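Long-range contacts in beta-N-acetylhexosaminidase (Streptomyces plicatus, PDB 1JAK), which hydrolyses terminal beta-linked N-acetylhexosamine residues from glycans, probably by the substrate-assisted mechanism of family 20 glycoside hydrolases: residues A[159-164]-A[442-447]; A[363-368]-A[389-394]; A[368-373]-A[395-400]; A[378-383]-A[430-435]. All coordinates share one frame; numbering follows the deposited sequence.

Contact 1. Residues A[159-164]-A[442-447]; sequences WRSAML and GVEAPL
W159-L164 and G442-L447 pair as parallel strands, the first and last of the eight-stranded TIM barrel, and their seam closes it. Backbone bonds alternate in direction: S161 N donates to V443 O at 3.0 Å, while A445 N reaches S161 O and L447 N reaches M163 O. A water donates to both M163 O and A445 O. The polar centre is E444. Its CG, anti to the backbone N (chi1 -180°), starts an extended chain on the face shared with S161 and M163. There OE1 accepts a very short 2.5 Å bond from S161 OG. W159 lies beside E444, ring and carboxylate 18° apart, and its NE1 gives S161 OG a weak bond at 2.7 Å. OE2 rests 3.3 Å from M163 CB and takes a hydrogen bond from H192 and a weak one from Q365. Beyond it M163 CE packs 3.8 Å from P446 CB, the two side chains crossing at about a right angle. An alanine in place of E444 would probably leave S161 OG, H192 and Q365 without this acceptor and open a gap beside M163 CB. The buried carboxylate is gripped at both oxygens, which fixes its rotation and would help offset the cost of burial.

Contact 2. Residues A[363-368]-A[389-394]; sequences LVQYWG and GLILSP. With IFG ((2R,3R,4S,5R)-2-acetamido-3,4-dihydroxy-5-hydroxymethyl-piperidine), chain F.
L363-Y366 and G389-L392 are neighbouring parallel strands of the TIM barrel, the two strands of a beta-alpha-beta unit whose helix is 374-385. On the face turned to the barrel interior, I391 is the main bump. Its two branches fit between L363 and Q365: CD1 reaches L363 CD2 at 3.9 Å, and CG2 rests 3.8 Å from Q365 CG. G389 leaves room for L363, since a side chain at G389 would press tightly on L363 CG. The helix-facing side is stepped in the same way. V364 CG2 lies 3.8 Å from L390 CD1, the two side chains running side by side, and L392 CD2 touches Y366 CB. Toward the strand ends the contact becomes polar. Q365, its CG anti to the backbone N (chi1 -168°) and its chain extended, brings NE2 to S393 OG at 3.1 Å, the hydroxyl lying close to the amide plane; its OE1 takes a bond from H315. S393 N binds Y366 O at 2.9 Å. The chain then curls so that G368 N sits over the centre of the Y366 ring, where a side chain on G368 would collide with the Y366 hydroxyl. P394 CA meets G368 O at 3.1 Å in a CA-H...O contact. W367, whose NE1 is bonded to Q352, spreads one indole face against the acetamido methyl of the inhibitor, IFG C8 standing over the ring centre with W367 CE2 the nearest atom at 3.6 Å.

Contact 3. Residues A[368-373]-A[395-400]; sequences GLDRTG and ADRTYL. With IFG ((2R,3R,4S,5R)-2-acetamido-3,4-dihydroxy-5-hydroxymethyl-piperidine), chain F.
Two carboxylates, D370 and D396, come unusually close across this contact, with D370 OD1 3.8 Å from D396 OD2 and their planes at 90°. Positive groups and water would offset the repulsion. R397 NH2 forms a salt bridge to the syn lone pair of D370 OD1 at 3.3 Å, the oxygen lying near the guanidinium plane, and R422 bridges D370 OD2 and D396 OD2. R397 NH1 also donates to R422 O. One water donates to D370 OD1 and D396 OD1 and accepts from R397 NE. A chi1 of 61° sets the D396 CG between the backbone N and the carbonyl carbon, and D396 OD2 accepts a nearly straight 2.9 Å bond from D370 N, which meets it on the syn side, 32° out of the carboxylate plane. Both segments are loops that follow strands 363-366 and 389-392, on the rim of the TIM barrel that carries the inhibitor. The first makes a type I turn from L369 to T372, and L369 N donates to T372 OG1 within it. An alanine in place of D396 would probably leave D370 N without its mate, deprive R422 of one carboxylate and open space beside L369 CB. Next to the carboxylates, L369 CD1 packs on A395 CB at 3.8 Å, while A395 N makes a weak bond to G368 O. A395 CA lies over one face of Y399, toward the rim of the ring. The Y399 hydroxyl donates to the acetamido oxygen, IFG O7, at 2.7 Å.

Contact 4. Residues A[378-383]-A[430-435]; sequences AEVAEA and GYLPGA
Helix 374-385, one of the helices packed round the outside of the TIM barrel, meets the loop leading to the last barrel strand where V380 and A381 touch L432, P433, G434 and A435. No hydrogen bond joins the two segments; the contact is made by apolar packing and by the A381 methyl resting against the turn backbone. L432 carries much of it. Its CG lies anti to the backbone N (chi1 -167°), and its CD2 methyl comes 3.6 Å from V380 CG1; the two side chains cross at about a right angle. The same methyl lies over the helix backbone, 3.9 Å from A381 N. The loop here is a type II beta turn from L432 to A435, closed by a bond from A435 N to L432 O at 3.0 Å, with G434 taking the positive phi of 78° that this turn favours at its third position. A381 points its CB into the turn, meeting P433 O at 3.6 Å. A435 CB also touches this methyl. With its small side chain, A381 lets the turn come in close, the CA atoms of A381 and A435 being 4.5 Å apart. On the barrel side of the pair, both V380 and L432 also touch Y366 of strand 363-366, and L432 touches L390 of the neighbouring strand.

How the contacts relate
All four contacts belong to the family 20 catalytic domain. Contacts 1 and 2, with centres 10 Å apart, lie in the same parallel barrel sheet, where strands 440-447 and 389-392 are neighbours; Q365 and E444 meet between them. Contact 3 continues from contact 2 at the strand ends, sharing G368, with centres 11 Å apart, and both reach the inhibitor. Contact 4 lies outside the barrel, its centre 10 Å from that of contact 2, whose Y366 touches V380 and L432. Along the chain, contacts 2, 3 and 4 all fall within the 277 residues separating the segments of contact 1, and their own segments alternate. Barrel interior, ligand-bearing rim and outer helix layer are thus joined in one continuous region.

Contact 1. Residues A[159-164]-A[442-447]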
# COMPACT_ATOMS: atom_id res chain seq x y z
N TRP A 159 8.69 5.33 -3.53
CA TRP A 159 7.77 4.22 -3.75
C TRP A 159 7.52 3.52 -2.42
O TRP A 159 8.34 2.73 -1.97
CB TRP A 159 8.33 3.23 -4.78
CG TRP A 159 7.31 2.21 -5.22
CD1 TRP A 159 6.82 1.17 -4.48
CD2 TRP A 159 6.60 2.18 -6.46
NE1 TRP A 159 5.85 0.50 -5.18
CE2 TRP A 159 5.70 1.10 -6.40
CE3 TRP A 159 6.65 2.96 -7.63
CZ2 TRP A 159 4.83 0.78 -7.46
CZ3 TRP A 159 5.79 2.65 -8.68
CH2 TRP A 159 4.90 1.56 -8.59
N ARG A 160 6.39 3.82 -1.80
CA ARG A 160 6.02 3.23 -0.52
C ARG A 160 4.60 2.71 -0.75
O ARG A 160 3.62 3.45 -0.59
CB ARG A 160 6.05 4.31 0.58
CG ARG A 160 7.37 5.09 0.63
CD ARG A 160 7.43 6.07 1.80
NE ARG A 160 6.29 6.97 1.82
CZ ARG A 160 6.16 8.05 1.04
NH1 ARG A 160 7.11 8.38 0.18
NH2 ARG A 160 5.06 8.79 1.13
N SER A 161 4.49 1.44 -1.12
CA SER A 161 3.19 0.89 -1.45
C SER A 161 2.69 -0.31 -0.67
O SER A 161 3.45 -1.01 0.00
CB SER A 161 3.15 0.54 -2.93
OG SER A 161 4.19 -0.36 -3.25
N ALA A 162 1.39 -0.52 -0.78
CA ALA A 162 0.71 -1.63 -0.15
C ALA A 162 -0.14 -2.25 -1.25
O ALA A 162 -0.76 -1.54 -2.03
CB ALA A 162 -0.19 -1.14 0.99
N MET A 163 -0.15 -3.58 -1.33
CA MET A 163 -0.95 -4.24 -2.35
C MET A 163 -2.08 -5.02 -1.72
O MET A 163 -1.92 -5.61 -0.65
CB MET A 163 -0.10 -5.22 -3.17
CG MET A 163 -0.88 -5.87 -4.32
SD MET A 163 -0.22 -7.48 -4.84
CE MET A 163 -1.01 -8.54 -3.61
N LEU A 164 -3.24 -5.02 -2.37
CA LEU A 164 -4.35 -5.81 -1.88
C LEU A 164 -4.77 -6.72 -3.03
O LEU A 164 -4.98 -6.26 -4.15
CB LEU A 164 -5.55 -4.95 -1.46
CG LEU A 164 -6.74 -5.78 -0.95
CD1 LEU A 164 -6.34 -6.57 0.29
CD2 LEU A 164 -7.91 -4.86 -0.63
N GLY A 442 11.93 1.88 -3.72
CA GLY A 442 11.21 1.81 -2.47
C GLY A 442 10.81 0.40 -2.10
O GLY A 442 11.43 -0.57 -2.53
N VAL A 443 9.74 0.30 -1.31
CA VAL A 443 9.27 -0.99 -0.83
C VAL A 443 7.76 -1.15 -0.97
O VAL A 443 7.04 -0.18 -1.22
CB VAL A 443 9.62 -1.16 0.66
CG1 VAL A 443 11.12 -1.00 0.86
CG2 VAL A 443 8.86 -0.12 1.50
N GLU A 444 7.29 -2.38 -0.81
CA GLU A 444 5.86 -2.66 -0.89
C GLU A 444 5.52 -3.81 0.04
O GLU A 444 6.32 -4.72 0.24
CB GLU A 444 5.44 -3.01 -2.32
CG GLU A 444 3.94 -3.31 -2.43
CD GLU A 444 3.45 -3.37 -3.87
OE1 GLU A 444 3.61 -2.37 -4.60
OE2 GLU A 444 2.88 -4.41 -4.26
N ALA A 445 4.32 -3.76 0.62
CA ALA A 445 3.83 -4.81 1.50
C ALA A 445 2.59 -5.42 0.86
O ALA A 445 1.49 -4.87 0.98
CB ALA A 445 3.49 -4.23 2.87
N PRO A 446 2.74 -6.55 0.16
CA PRO A 446 1.59 -7.19 -0.48
C PRO A 446 0.77 -8.06 0.47
O PRO A 446 1.33 -8.77 1.30
CB PRO A 446 2.22 -8.04 -1.59
CG PRO A 446 3.60 -7.45 -1.77
CD PRO A 446 4.00 -7.11 -0.36
N LEU A 447 -0.55 -8.00 0.33
CA LEU A 447 -1.43 -8.82 1.15
C LEU A 447 -2.23 -9.71 0.20
O LEU A 447 -3.20 -9.27 -0.43
CB LEU A 447 -2.39 -7.96 1.99
CG LEU A 447 -3.37 -8.73 2.88
CD1 LEU A 447 -2.63 -9.74 3.76
CD2 LEU A 447 -4.15 -7.74 3.75
O HOH W 1 -1.06 -4.44 1.84

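Contact 2. Residues A[363-368]-A[389-394]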
# COMPACT_ATOMS: atom_id res chain seq x y z
N LEU A 363 10.00 -0.72 -14.11
CA LEU A 363 10.35 -1.01 -12.73
C LEU A 363 10.00 -2.48 -12.52
O LEU A 363 9.06 -2.98 -13.13
CB LEU A 363 9.53 -0.19 -11.74
CG LEU A 363 9.75 1.32 -11.60
CD1 LEU A 363 9.07 2.05 -12.74
CD2 LEU A 363 9.18 1.78 -10.26
N VAL A 364 10.77 -3.17 -11.69
CA VAL A 364 10.45 -4.56 -11.39
C VAL A 364 10.28 -4.70 -9.89
O VAL A 364 10.97 -4.05 -9.11
CB VAL A 364 11.52 -5.56 -11.90
CG1 VAL A 364 11.53 -5.56 -13.42
CG2 VAL A 364 12.89 -5.21 -11.34
N GLN A 365 9.34 -5.55 -9.49
CA GLN A 365 9.06 -5.76 -8.08
C GLN A 365 9.67 -7.08 -7.62
O GLN A 365 9.21 -8.16 -8.01
CB GLN A 365 7.55 -5.77 -7.84
CG GLN A 365 7.17 -5.69 -6.37
CD GLN A 365 5.68 -5.58 -6.15
OE1 GLN A 365 4.91 -5.26 -7.06
NE2 GLN A 365 5.25 -5.83 -4.91
N TYR A 366 10.70 -6.98 -6.80
CA TYR A 366 11.41 -8.15 -6.29
C TYR A 366 10.71 -8.79 -5.09
O TYR A 366 10.57 -8.17 -4.03
CB TYR A 366 12.82 -7.75 -5.87
CG TYR A 366 13.66 -8.92 -5.42
CD1 TYR A 366 14.18 -9.82 -6.35
CD2 TYR A 366 13.90 -9.14 -4.07
CE1 TYR A 366 14.94 -10.91 -5.93
CE2 TYR A 366 14.66 -10.23 -3.64
CZ TYR A 366 15.18 -11.11 -4.58
OH TYR A 366 15.93 -12.19 -4.18
N TRP A 367 10.29 -10.04 -5.26
CA TRP A 367 9.63 -10.76 -4.18
C TRP A 367 10.41 -12.01 -3.77
O TRP A 367 9.84 -12.97 -3.24
CB TRP A 367 8.19 -11.13 -4.58
CG TRP A 367 8.05 -11.97 -5.82
CD1 TRP A 367 8.29 -11.58 -7.11
CD2 TRP A 367 7.59 -13.32 -5.89
NE1 TRP A 367 8.00 -12.61 -7.98
CE2 TRP A 367 7.57 -13.69 -7.25
CE3 TRP A 367 7.19 -14.26 -4.93
CZ2 TRP A 367 7.16 -14.96 -7.68
CZ3 TRP A 367 6.78 -15.52 -5.36
CH2 TRP A 367 6.77 -15.86 -6.72
N GLY A 368 11.72 -11.97 -4.00
CA GLY A 368 12.59 -13.07 -3.63
C GLY A 368 12.77 -13.19 -2.13
O GLY A 368 12.19 -12.43 -1.36
N GLY A 389 14.20 0.28 -12.33
CA GLY A 389 13.93 0.63 -10.95
C GLY A 389 13.54 -0.60 -10.16
O GLY A 389 12.89 -1.50 -10.69
N LEU A 390 13.93 -0.65 -8.89
CA LEU A 390 13.62 -1.79 -8.04
C LEU A 390 12.65 -1.49 -6.92
O LEU A 390 12.83 -0.53 -6.17
CB LEU A 390 14.91 -2.35 -7.42
CG LEU A 390 15.60 -3.54 -8.08
CD1 LEU A 390 15.72 -3.35 -9.58
CD2 LEU A 390 16.96 -3.72 -7.43
N ILE A 391 11.61 -2.31 -6.81
CA ILE A 391 10.61 -2.18 -5.74
C ILE A 391 10.85 -3.43 -4.91
O ILE A 391 10.71 -4.55 -5.42
CB ILE A 391 9.18 -2.22 -6.29
CG1 ILE A 391 8.92 -0.99 -7.17
CG2 ILE A 391 8.19 -2.28 -5.14
CD1 ILE A 391 7.71 -1.13 -8.07
N LEU A 392 11.21 -3.27 -3.64
CA LEU A 392 11.49 -4.42 -2.80
C LEU A 392 10.34 -4.88 -1.92
O LEU A 392 9.83 -4.11 -1.11
CB LEU A 392 12.71 -4.13 -1.92
CG LEU A 392 14.01 -3.78 -2.65
CD1 LEU A 392 15.11 -3.53 -1.64
CD2 LEU A 392 14.39 -4.90 -3.61
N SER A 393 9.93 -6.14 -2.10
CA SER A 393 8.86 -6.74 -1.30
C SER A 393 9.17 -8.23 -1.16
O SER A 393 8.45 -9.09 -1.67
CB SER A 393 7.50 -6.54 -1.98
OG SER A 393 7.42 -7.22 -3.22
N PRO A 394 10.27 -8.57 -0.45
CA PRO A 394 10.69 -9.95 -0.23
C PRO A 394 9.58 -10.79 0.38
O PRO A 394 8.94 -10.38 1.35
CB PRO A 394 11.89 -9.81 0.72
CG PRO A 394 12.40 -8.42 0.43
CD PRO A 394 11.12 -7.63 0.30
N1 IFG F . 3.07 -15.99 -5.02
C2 IFG F . 2.10 -15.44 -6.00
C3 IFG F . 0.82 -14.75 -5.38
C4 IFG F . 0.26 -15.47 -4.13
C5 IFG F . 1.41 -15.67 -3.14
C6 IFG F . 1.03 -16.33 -1.82
C7 IFG F . 3.53 -13.47 -6.35
C8 IFG F . 4.24 -12.42 -7.16
C9 IFG F . 2.57 -16.48 -3.73
N2 IFG F . 2.79 -14.48 -6.89
O7 IFG F . 3.66 -13.40 -5.13
O3 IFG F . -0.20 -14.66 -6.37
O4 IFG F . -0.24 -16.75 -4.53
O6 IFG F . 1.97 -16.03 -0.80

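Contact 3. Residues A[368-373]-A[395-400]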
# COMPACT_ATOMS: atom_id res chain seq x y z
N GLY A 368 11.72 -11.97 -4.00
CA GLY A 368 12.59 -13.07 -3.63
C GLY A 368 12.77 -13.19 -2.13
O GLY A 368 12.19 -12.43 -1.36
N LEU A 369 13.60 -14.15 -1.71
CA LEU A 369 13.83 -14.41 -0.29
C LEU A 369 15.33 -14.50 0.02
O LEU A 369 16.15 -14.47 -0.90
CB LEU A 369 13.17 -15.74 0.11
CG LEU A 369 11.66 -15.96 -0.09
CD1 LEU A 369 11.31 -15.98 -1.57
CD2 LEU A 369 11.27 -17.28 0.54
N ASP A 370 15.67 -14.61 1.30
CA ASP A 370 17.08 -14.73 1.70
C ASP A 370 17.70 -15.91 0.97
O ASP A 370 18.84 -15.84 0.49
CB ASP A 370 17.19 -15.00 3.20
CG ASP A 370 17.14 -13.74 4.05
OD1 ASP A 370 16.83 -12.66 3.52
OD2 ASP A 370 17.41 -13.86 5.27
N ARG A 371 16.95 -17.00 0.90
CA ARG A 371 17.40 -18.25 0.29
C ARG A 371 17.41 -18.32 -1.23
O ARG A 371 17.90 -19.29 -1.81
CB ARG A 371 16.55 -19.41 0.82
CG ARG A 371 15.16 -19.44 0.21
CD ARG A 371 14.20 -20.27 1.04
NE ARG A 371 12.92 -20.45 0.37
CZ ARG A 371 11.81 -20.84 0.98
NH1 ARG A 371 11.82 -21.09 2.28
NH2 ARG A 371 10.69 -21.00 0.28
N THR A 372 16.86 -17.31 -1.89
CA THR A 372 16.81 -17.29 -3.35
C THR A 372 18.21 -17.50 -3.93
O THR A 372 19.19 -16.96 -3.42
CB THR A 372 16.21 -15.97 -3.85
OG1 THR A 372 14.83 -15.91 -3.45
CG2 THR A 372 16.30 -15.87 -5.37
N GLY A 373 18.30 -18.32 -4.98
CA GLY A 373 19.58 -18.61 -5.60
C GLY A 373 20.29 -17.36 -6.07
O GLY A 373 19.65 -16.39 -6.49
N ALA A 395 9.35 -11.98 -0.18
CA ALA A 395 8.29 -12.85 0.30
C ALA A 395 8.49 -13.31 1.75
O ALA A 395 7.53 -13.66 2.42
CB ALA A 395 8.16 -14.07 -0.61
N ASP A 396 9.74 -13.31 2.22
CA ASP A 396 10.01 -13.72 3.59
C ASP A 396 10.23 -12.50 4.49
O ASP A 396 10.84 -12.60 5.55
CB ASP A 396 11.23 -14.66 3.64
CG ASP A 396 12.50 -14.01 3.12
OD1 ASP A 396 12.43 -12.96 2.44
OD2 ASP A 396 13.59 -14.58 3.37
N ARG A 397 9.70 -11.35 4.05
CA ARG A 397 9.82 -10.11 4.81
C ARG A 397 8.54 -9.29 4.84
O ARG A 397 7.99 -9.01 5.91
CB ARG A 397 10.92 -9.22 4.21
CG ARG A 397 12.30 -9.83 4.15
CD ARG A 397 12.98 -9.82 5.50
NE ARG A 397 14.33 -10.37 5.41
CZ ARG A 397 15.20 -10.37 6.41
NH1 ARG A 397 14.87 -9.84 7.58
NH2 ARG A 397 16.40 -10.92 6.24
N THR A 398 8.05 -8.90 3.66
CA THR A 398 6.87 -8.04 3.59
C THR A 398 5.57 -8.62 3.03
O THR A 398 4.62 -7.88 2.78
CB THR A 398 7.19 -6.75 2.81
OG1 THR A 398 7.38 -7.06 1.42
CG2 THR A 398 8.46 -6.11 3.36
N TYR A 399 5.53 -9.93 2.82
CA TYR A 399 4.30 -10.57 2.34
C TYR A 399 3.43 -10.73 3.59
O TYR A 399 3.70 -11.58 4.44
CB TYR A 399 4.63 -11.92 1.70
CG TYR A 399 4.82 -11.84 0.20
CD1 TYR A 399 5.44 -10.73 -0.38
CD2 TYR A 399 4.38 -12.87 -0.63
CE1 TYR A 399 5.59 -10.64 -1.76
CE2 TYR A 399 4.54 -12.79 -2.02
CZ TYR A 399 5.14 -11.67 -2.57
OH TYR A 399 5.26 -11.56 -3.93
N LEU A 400 2.40 -9.90 3.70
CA LEU A 400 1.53 -9.91 4.86
C LEU A 400 0.64 -11.14 5.02
O LEU A 400 0.00 -11.31 6.06
CB LEU A 400 0.69 -8.63 4.89
CG LEU A 400 1.53 -7.35 4.89
CD1 LEU A 400 0.63 -6.14 4.65
CD2 LEU A 400 2.27 -7.20 6.22
N1 IFG F . 3.07 -15.99 -5.02
C2 IFG F . 2.10 -15.44 -6.00
C3 IFG F . 0.82 -14.75 -5.38
C4 IFG F . 0.26 -15.47 -4.13
C5 IFG F . 1.41 -15.67 -3.14
C6 IFG F . 1.03 -16.33 -1.82
C7 IFG F . 3.53 -13.47 -6.35
C8 IFG F . 4.24 -12.42 -7.16
C9 IFG F . 2.57 -16.48 -3.73
N2 IFG F . 2.79 -14.48 -6.89
O7 IFG F . 3.66 -13.40 -5.13
O3 IFG F . -0.20 -14.66 -6.37
O4 IFG F . -0.24 -16.75 -4.53
O6 IFG F . 1.97 -16.03 -0.80
O HOH W 2 14.72 -11.54 2.54
O HOH W 3 14.65 -17.25 2.81

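Contact 4. Residues A[378-383]-A[430-435]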
# COMPACT_ATOMS: atom_id res chain seq x y z
N ALA A 378 21.19 -12.12 -8.93
CA ALA A 378 22.08 -11.46 -9.88
C ALA A 378 21.33 -10.88 -11.08
O ALA A 378 21.62 -9.77 -11.53
CB ALA A 378 23.14 -12.44 -10.37
N GLU A 379 20.37 -11.63 -11.59
CA GLU A 379 19.59 -11.18 -12.74
C GLU A 379 18.87 -9.87 -12.41
O GLU A 379 18.78 -8.97 -13.24
CB GLU A 379 18.58 -12.25 -13.13
CG GLU A 379 17.91 -12.00 -14.46
CD GLU A 379 17.10 -13.20 -14.90
OE1 GLU A 379 16.06 -13.47 -14.27
OE2 GLU A 379 17.50 -13.87 -15.88
N VAL A 380 18.35 -9.78 -11.19
CA VAL A 380 17.64 -8.58 -10.77
C VAL A 380 18.62 -7.42 -10.52
O VAL A 380 18.35 -6.29 -10.91
CB VAL A 380 16.81 -8.85 -9.50
CG1 VAL A 380 16.08 -7.58 -9.06
CG2 VAL A 380 15.81 -9.96 -9.77
N ALA A 381 19.75 -7.72 -9.89
CA ALA A 381 20.76 -6.70 -9.62
C ALA A 381 21.28 -6.14 -10.94
O ALA A 381 21.59 -4.95 -11.05
CB ALA A 381 21.91 -7.28 -8.80
N GLU A 382 21.37 -7.01 -11.95
CA GLU A 382 21.86 -6.59 -13.26
C GLU A 382 20.86 -5.64 -13.91
O GLU A 382 21.24 -4.65 -14.53
CB GLU A 382 22.09 -7.81 -14.16
CG GLU A 382 23.09 -7.55 -15.28
CD GLU A 382 24.45 -7.18 -14.74
OE1 GLU A 382 25.06 -8.03 -14.05
OE2 GLU A 382 24.92 -6.04 -14.98
N ALA A 383 19.57 -5.94 -13.76
CA ALA A 383 18.54 -5.09 -14.32
C ALA A 383 18.65 -3.72 -13.66
O ALA A 383 18.49 -2.69 -14.31
CB ALA A 383 17.15 -5.68 -14.07
N GLY A 430 20.90 -1.85 1.19
CA GLY A 430 21.94 -2.87 1.09
C GLY A 430 21.36 -4.27 1.16
O GLY A 430 22.03 -5.21 1.59
N TYR A 431 20.12 -4.40 0.70
CA TYR A 431 19.43 -5.68 0.73
C TYR A 431 19.84 -6.68 -0.35
O TYR A 431 20.27 -7.79 -0.05
CB TYR A 431 17.92 -5.45 0.65
CG TYR A 431 17.13 -6.73 0.58
CD1 TYR A 431 16.95 -7.52 1.71
CD2 TYR A 431 16.62 -7.19 -0.64
CE1 TYR A 431 16.28 -8.74 1.64
CE2 TYR A 431 15.96 -8.40 -0.72
CZ TYR A 431 15.80 -9.17 0.42
OH TYR A 431 15.16 -10.39 0.33
N LEU A 432 19.68 -6.29 -1.61
CA LEU A 432 20.02 -7.18 -2.72
C LEU A 432 21.50 -7.05 -3.08
O LEU A 432 21.95 -6.00 -3.52
CB LEU A 432 19.16 -6.85 -3.94
CG LEU A 432 19.16 -7.86 -5.09
CD1 LEU A 432 18.54 -9.17 -4.61
CD2 LEU A 432 18.37 -7.30 -6.27
N PRO A 433 22.27 -8.14 -2.90
CA PRO A 433 23.70 -8.14 -3.20
C PRO A 433 24.03 -7.61 -4.59
O PRO A 433 23.46 -8.04 -5.59
CB PRO A 433 24.08 -9.61 -3.05
CG PRO A 433 23.14 -10.10 -2.01
CD PRO A 433 21.83 -9.47 -2.44
N GLY A 434 24.96 -6.66 -4.64
CA GLY A 434 25.39 -6.09 -5.90
C GLY A 434 24.47 -5.07 -6.55
O GLY A 434 24.82 -4.49 -7.58
N ALA A 435 23.30 -4.84 -5.97
CA ALA A 435 22.37 -3.87 -6.54
C ALA A 435 22.71 -2.45 -6.11
O ALA A 435 22.89 -2.18 -4.92
CB ALA A 435 20.93 -4.22 -6.13